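Local structure of ABC transporter periplasmic peptide-binding protein (Pseudoalteromonas, 4QFP) at residues E112-D117 and V158-V163; I119-R124 and V184-E189. The protein probably binds dipeptides in the periplasm and delivers them to an ABC transporter for uptake. All coordinates share one frame; numbering follows the deposited sequence.

Interaction 1: residues E112-D117 and V158-V163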
loop_
_atom_site.group_PDB
_atom_site.type_symbol
_atom_site.label_atom_id
_atom_site.label_comp_id
_atom_site.label_asym_id
_atom_site.label_seq_id
_atom_site.Cartn_x
_atom_site.Cartn_y
_atom_site.Cartn_z
ATOM N N GLU A 112 10.153 -29.061 -5.376
ATOM C CA GLU A 112 9.260 -28.255 -4.555
ATOM C C GLU A 112 9.967 -27.065 -3.915
ATOM O O GLU A 112 11.189 -26.941 -3.972
ATOM C CB GLU A 112 8.603 -29.126 -3.487
ATOM C CG GLU A 112 7.687 -30.186 -4.077
ATOM C CD GLU A 112 7.325 -31.262 -3.083
ATOM O OE1 GLU A 112 7.970 -31.311 -2.013
ATOM O OE2 GLU A 112 6.400 -32.057 -3.372
ATOM N N PHE A 113 9.172 -26.197 -3.300
ATOM C CA PHE A 113 9.666 -25.009 -2.615
ATOM C C PHE A 113 10.755 -25.351 -1.602
ATOM O O PHE A 113 10.606 -26.281 -0.823
ATOM C CB PHE A 113 8.488 -24.304 -1.929
ATOM C CG PHE A 113 8.883 -23.406 -0.801
ATOM C CD1 PHE A 113 9.571 -22.228 -1.039
ATOM C CD2 PHE A 113 8.528 -23.721 0.504
ATOM C CE1 PHE A 113 9.924 -21.387 0.016
ATOM C CE2 PHE A 113 8.866 -22.892 1.555
ATOM C CZ PHE A 113 9.572 -21.726 1.322
ATOM N N ASN A 114 11.860 -24.609 -1.633
ATOM C CA ASN A 114 12.939 -24.814 -0.673
ATOM C C ASN A 114 13.708 -23.533 -0.404
ATOM O O ASN A 114 13.338 -22.467 -0.889
ATOM C CB ASN A 114 13.896 -25.912 -1.146
ATOM C CG ASN A 114 14.589 -25.557 -2.439
ATOM O OD1 ASN A 114 14.573 -24.406 -2.868
ATOM N ND2 ASN A 114 15.215 -26.542 -3.064
ATOM N N ALA A 115 14.787 -23.655 0.361
ATOM C CA ALA A 115 15.587 -22.520 0.792
ATOM C C ALA A 115 16.127 -21.668 -0.358
ATOM O O ALA A 115 16.295 -20.453 -0.215
ATOM C CB ALA A 115 16.733 -23.004 1.664
ATOM N N ASP A 116 16.423 -22.297 -1.488
ATOM C CA ASP A 116 16.988 -21.554 -2.613
ATOM C C ASP A 116 15.969 -20.576 -3.190
ATOM O O ASP A 116 16.324 -19.505 -3.672
ATOM C CB ASP A 116 17.514 -22.507 -3.683
ATOM C CG ASP A 116 18.728 -23.289 -3.211
ATOM O OD1 ASP A 116 19.663 -22.656 -2.675
ATOM O OD2 ASP A 116 18.743 -24.529 -3.348
ATOM N N ASP A 117 14.696 -20.938 -3.125
ATOM C CA ASP A 117 13.649 -20.022 -3.563
ATOM C C ASP A 117 13.608 -18.775 -2.676
ATOM O O ASP A 117 13.467 -17.645 -3.169
ATOM C CB ASP A 117 12.305 -20.733 -3.561
ATOM C CG ASP A 117 12.264 -21.893 -4.532
ATOM O OD1 ASP A 117 12.493 -21.674 -5.741
ATOM O OD2 ASP A 117 12.013 -23.037 -4.089
ATOM N N VAL A 158 21.254 -22.508 5.673
ATOM C CA VAL A 158 21.646 -23.425 6.727
ATOM C C VAL A 158 21.355 -24.856 6.291
ATOM O O VAL A 158 22.161 -25.754 6.513
ATOM C CB VAL A 158 20.916 -23.111 8.041
ATOM C CG1 VAL A 158 21.389 -24.044 9.142
ATOM C CG2 VAL A 158 21.149 -21.661 8.433
ATOM N N SER A 159 20.207 -25.057 5.652
ATOM C CA SER A 159 19.851 -26.365 5.118
ATOM C C SER A 159 18.842 -26.242 3.984
ATOM O O SER A 159 18.448 -25.141 3.608
ATOM C CB SER A 159 19.278 -27.253 6.221
ATOM O OG SER A 159 18.971 -28.538 5.717
ATOM N N ASP A 160 18.418 -27.379 3.449
ATOM C CA ASP A 160 17.434 -27.396 2.384
ATOM C C ASP A 160 16.150 -26.654 2.746
ATOM O O ASP A 160 15.518 -26.020 1.898
ATOM C CB ASP A 160 17.085 -28.838 2.052
ATOM C CG ASP A 160 17.234 -29.135 0.594
ATOM O OD1 ASP A 160 16.492 -28.521 -0.199
ATOM O OD2 ASP A 160 18.092 -29.975 0.248
ATOM N N HIS A 161 15.752 -26.757 4.008
ATOM C CA HIS A 161 14.470 -26.222 4.446
ATOM C C HIS A 161 14.668 -25.258 5.589
ATOM O O HIS A 161 13.794 -25.101 6.436
ATOM C CB HIS A 161 13.545 -27.355 4.877
ATOM C CG HIS A 161 13.379 -28.420 3.843
ATOM N ND1 HIS A 161 12.789 -28.183 2.620
ATOM C CD2 HIS A 161 13.733 -29.728 3.843
ATOM C CE1 HIS A 161 12.786 -29.298 1.911
ATOM N NE2 HIS A 161 13.347 -30.252 2.633
ATOM N N GLN A 162 15.827 -24.613 5.618
ATOM C CA GLN A 162 16.103 -23.634 6.647
ATOM C C GLN A 162 17.067 -22.543 6.186
ATOM O O GLN A 162 18.111 -22.820 5.602
ATOM C CB GLN A 162 16.635 -24.327 7.902
ATOM C CG GLN A 162 16.809 -23.397 9.080
ATOM C CD GLN A 162 17.193 -24.145 10.340
ATOM O OE1 GLN A 162 18.369 -24.269 10.660
ATOM N NE2 GLN A 162 16.198 -24.656 11.057
ATOM N N VAL A 163 16.710 -21.294 6.460
ATOM C CA VAL A 163 17.533 -20.158 6.056
ATOM C C VAL A 163 17.696 -19.184 7.212
ATOM O O VAL A 163 16.790 -19.010 8.029
ATOM C CB VAL A 163 16.927 -19.410 4.854
ATOM C CG1 VAL A 163 16.785 -20.341 3.661
ATOM C CG2 VAL A 163 15.578 -18.799 5.228
HETATM O O HOH W 1 10.818 -26.388 2.176
#
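A115 meets the turn at D160 with both its backbone and its side chain. Its N-H donates to D160 O at 2.9 Å with an N-H...O angle of 158°. A115 CB, which points toward 158-163, packs against V163 CG1 at 3.3 Å, tighter than usual for two carbons. V163 CG1 is brought there by its first torsion, which sets it beside the backbone N. A115 CB also lies against the carbonyl oxygens of S159 and D160. Next to it, N114 CB rests on D160 O at 3.5 Å. The N114 amide and the D160 carboxylate cross with their planes 47° apart. N114 ND2 and D160 OD1 stay 3.7 Å apart, without a hydrogen bond. A water joins the two segments at another point. It lies between F113 O (3.0 Å) and H161 ND1 (2.7 Å), hydrogen-bonded to both.

Residues S159 to Q162 form a type I turn between strands 152-159 and 162-167. V158 and S159 both face Q162 in a classic beta bulge. This hairpin belongs to a four-stranded antiparallel sheet, and helix 115-123 starts against its turn.

N114 is the N-cap of that helix and forms a capping box with D117. N114 N donates to the anti lone pair of D117 OD2 at 2.9 Å. In return, N114 OD1 accepts weak bonds from D116 N and D117 N. With chi1 at 63°, N114 CG sits between its own N and carbonyl carbon, which turns OD1 toward the backbone N atoms of the first turn. Further out, R157 forms salt bridges with both D160 and D116, and R111 with D117. These arginines probably offset the acidic charge gathered at the helix start.

Interaction 2: residues I119-R124 and V184-E189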
loop_
_atom_site.group_PDB
_atom_site.type_symbol
_atom_site.label_atom_id
_atom_site.label_comp_id
_atom_site.label_asym_id
_atom_site.label_seq_id
_atom_site.Cartn_x
_atom_site.Cartn_y
_atom_site.Cartn_z
ATOM N N ILE A 119 16.104 -17.617 -0.770
ATOM C CA ILE A 119 17.340 -16.882 -0.887
ATOM C C ILE A 119 17.326 -16.074 -2.181
ATOM O O ILE A 119 17.702 -14.904 -2.196
ATOM C CB ILE A 119 18.568 -17.823 -0.860
ATOM C CG1 ILE A 119 18.831 -18.322 0.567
ATOM C CG2 ILE A 119 19.784 -17.094 -1.365
ATOM C CD1 ILE A 119 19.887 -19.403 0.637
ATOM N N PHE A 120 16.883 -16.704 -3.260
ATOM C CA PHE A 120 16.762 -15.997 -4.529
ATOM C C PHE A 120 15.796 -14.825 -4.415
ATOM O O PHE A 120 16.106 -13.713 -4.845
ATOM C CB PHE A 120 16.293 -16.936 -5.639
ATOM C CG PHE A 120 15.782 -16.208 -6.862
ATOM C CD1 PHE A 120 16.661 -15.672 -7.785
ATOM C CD2 PHE A 120 14.423 -16.035 -7.063
ATOM C CE1 PHE A 120 16.190 -14.984 -8.906
ATOM C CE2 PHE A 120 13.945 -15.353 -8.172
ATOM C CZ PHE A 120 14.830 -14.833 -9.097
ATOM N N THR A 121 14.629 -15.076 -3.832
ATOM C CA THR A 121 13.566 -14.071 -3.763
ATOM C C THR A 121 14.043 -12.802 -3.091
ATOM O O THR A 121 13.961 -11.713 -3.648
ATOM C CB THR A 121 12.333 -14.600 -2.997
ATOM O OG1 THR A 121 11.736 -15.668 -3.732
ATOM C CG2 THR A 121 11.298 -13.503 -2.817
ATOM N N PHE A 122 14.571 -12.942 -1.885
ATOM C CA PHE A 122 14.923 -11.773 -1.106
ATOM C C PHE A 122 16.284 -11.138 -1.431
ATOM O O PHE A 122 16.447 -9.928 -1.280
ATOM C CB PHE A 122 14.745 -12.094 0.382
ATOM C CG PHE A 122 13.314 -12.365 0.752
ATOM C CD1 PHE A 122 12.440 -11.314 1.005
ATOM C CD2 PHE A 122 12.831 -13.664 0.807
ATOM C CE1 PHE A 122 11.118 -11.554 1.333
ATOM C CE2 PHE A 122 11.511 -13.919 1.125
ATOM C CZ PHE A 122 10.648 -12.864 1.394
ATOM N N SER A 123 17.255 -11.925 -1.894
ATOM C CA SER A 123 18.520 -11.339 -2.323
ATOM C C SER A 123 18.338 -10.542 -3.613
ATOM O O SER A 123 19.148 -9.679 -3.938
ATOM C CB SER A 123 19.611 -12.399 -2.501
ATOM O OG SER A 123 19.257 -13.357 -3.487
ATOM N N ARG A 124 17.273 -10.819 -4.354
ATOM C CA ARG A 124 17.027 -10.041 -5.565
ATOM C C ARG A 124 16.798 -8.576 -5.208
ATOM O O ARG A 124 16.962 -7.692 -6.047
ATOM C CB ARG A 124 15.846 -10.592 -6.358
ATOM C CG ARG A 124 14.913 -9.498 -6.859
ATOM C CD ARG A 124 14.727 -9.485 -8.371
ATOM N NE ARG A 124 13.512 -10.176 -8.776
ATOM C CZ ARG A 124 12.745 -9.838 -9.812
ATOM N NH1 ARG A 124 13.030 -8.792 -10.578
ATOM N NH2 ARG A 124 11.669 -10.554 -10.073
ATOM N N VAL A 184 6.321 -11.795 -0.842
ATOM C CA VAL A 184 5.942 -13.120 -1.324
ATOM C C VAL A 184 7.176 -13.907 -1.753
ATOM O O VAL A 184 8.233 -13.330 -1.996
ATOM C CB VAL A 184 4.987 -13.054 -2.529
ATOM C CG1 VAL A 184 3.707 -12.294 -2.165
ATOM C CG2 VAL A 184 5.680 -12.408 -3.711
ATOM N N VAL A 185 7.033 -15.227 -1.868
ATOM C CA VAL A 185 8.134 -16.059 -2.331
ATOM C C VAL A 185 7.988 -16.368 -3.822
ATOM O O VAL A 185 6.918 -16.757 -4.289
ATOM C CB VAL A 185 8.227 -17.373 -1.527
ATOM C CG1 VAL A 185 9.358 -18.251 -2.063
ATOM C CG2 VAL A 185 8.430 -17.081 -0.054
ATOM N N LEU A 186 9.073 -16.191 -4.569
ATOM C CA LEU A 186 9.066 -16.445 -6.007
ATOM C C LEU A 186 9.813 -17.744 -6.324
ATOM O O LEU A 186 10.469 -18.324 -5.451
ATOM C CB LEU A 186 9.696 -15.265 -6.752
ATOM C CG LEU A 186 9.157 -13.878 -6.354
ATOM C CD1 LEU A 186 9.977 -12.783 -6.992
ATOM C CD2 LEU A 186 7.704 -13.734 -6.735
ATOM N N SER A 187 9.730 -18.196 -7.571
ATOM C CA SER A 187 10.295 -19.485 -7.942
ATOM C C SER A 187 11.666 -19.320 -8.562
ATOM O O SER A 187 11.794 -18.709 -9.617
ATOM C CB SER A 187 9.378 -20.208 -8.932
ATOM O OG SER A 187 9.992 -21.387 -9.410
ATOM N N LYS A 188 12.692 -19.865 -7.914
ATOM C CA LYS A 188 14.036 -19.805 -8.481
ATOM C C LYS A 188 14.140 -20.677 -9.721
ATOM O O LYS A 188 14.780 -20.291 -10.695
ATOM C CB LYS A 188 15.113 -20.198 -7.460
ATOM C CG LYS A 188 16.535 -20.153 -8.043
ATOM C CD LYS A 188 17.607 -20.554 -7.041
ATOM C CE LYS A 188 18.999 -20.350 -7.631
ATOM N NZ LYS A 188 20.103 -20.796 -6.725
ATOM N N GLU A 189 13.510 -21.849 -9.698
ATOM C CA GLU A 189 13.598 -22.762 -10.838
ATOM C C GLU A 189 13.074 -22.089 -12.099
ATOM O O GLU A 189 13.678 -22.191 -13.165
ATOM C CB GLU A 189 12.842 -24.074 -10.589
ATOM C CG GLU A 189 12.786 -24.960 -11.837
ATOM C CD GLU A 189 12.255 -26.376 -11.597
ATOM O OE1 GLU A 189 11.585 -26.626 -10.577
ATOM O OE2 GLU A 189 12.517 -27.251 -12.451
#
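F120 packs its CB against K188 CB at 3.9 Å. The two side chains cross at a slant, and the aliphatic part of the lysine lies beside the start of the phenylalanine. The edge of the F120 ring faces L186 CB. T121 makes the polar link: L186 N donates to its OG1 at 2.8 Å, with an angle of 161° at the hydrogen. OG1 also bonds to D117 O, one helical turn back. T121 CG2 lies anti to the backbone N and reaches V184 O at 3.2 Å. An alanine here would remove OG1 and CG2, and is likely to leave L186 N without its acceptor and open a gap beside V184 O. F122 brings CZ to within 4.2 Å of V184 O. The bent side chain of R124 crosses L186 at about a right angle, with NH2 4.2 Å from CD1. That guanidinium forms a salt bridge with D204.

The 184-189 segment passes across helix 115-123 on its way into helix 188-195. S187 is the N-cap of helix 188-195. F120 also touches A191 and M192 of that helix. I119 and F122 pack on I155 of strand 152-159.

How the interactions relate
Both interactions use helix 115-123. Interaction 1 joins its start to a hairpin turn of the four-stranded sheet. Interaction 2 joins its later part to the segment entering helix 188-195. Interaction 1 is only partly buried, and its polar contacts include a backbone bond and a bridging water. Interaction 2 is buried and covers more surface, 353 against 226 Å². There a threonine hydroxyl takes the backbone N-H, amid larger apolar side chains. The two meet at D117. Its carboxylate serves the capping box through OD2, while OD1 probably accepts from K188 N at 2.8 Å. One aspartate probably links the starts of two helices.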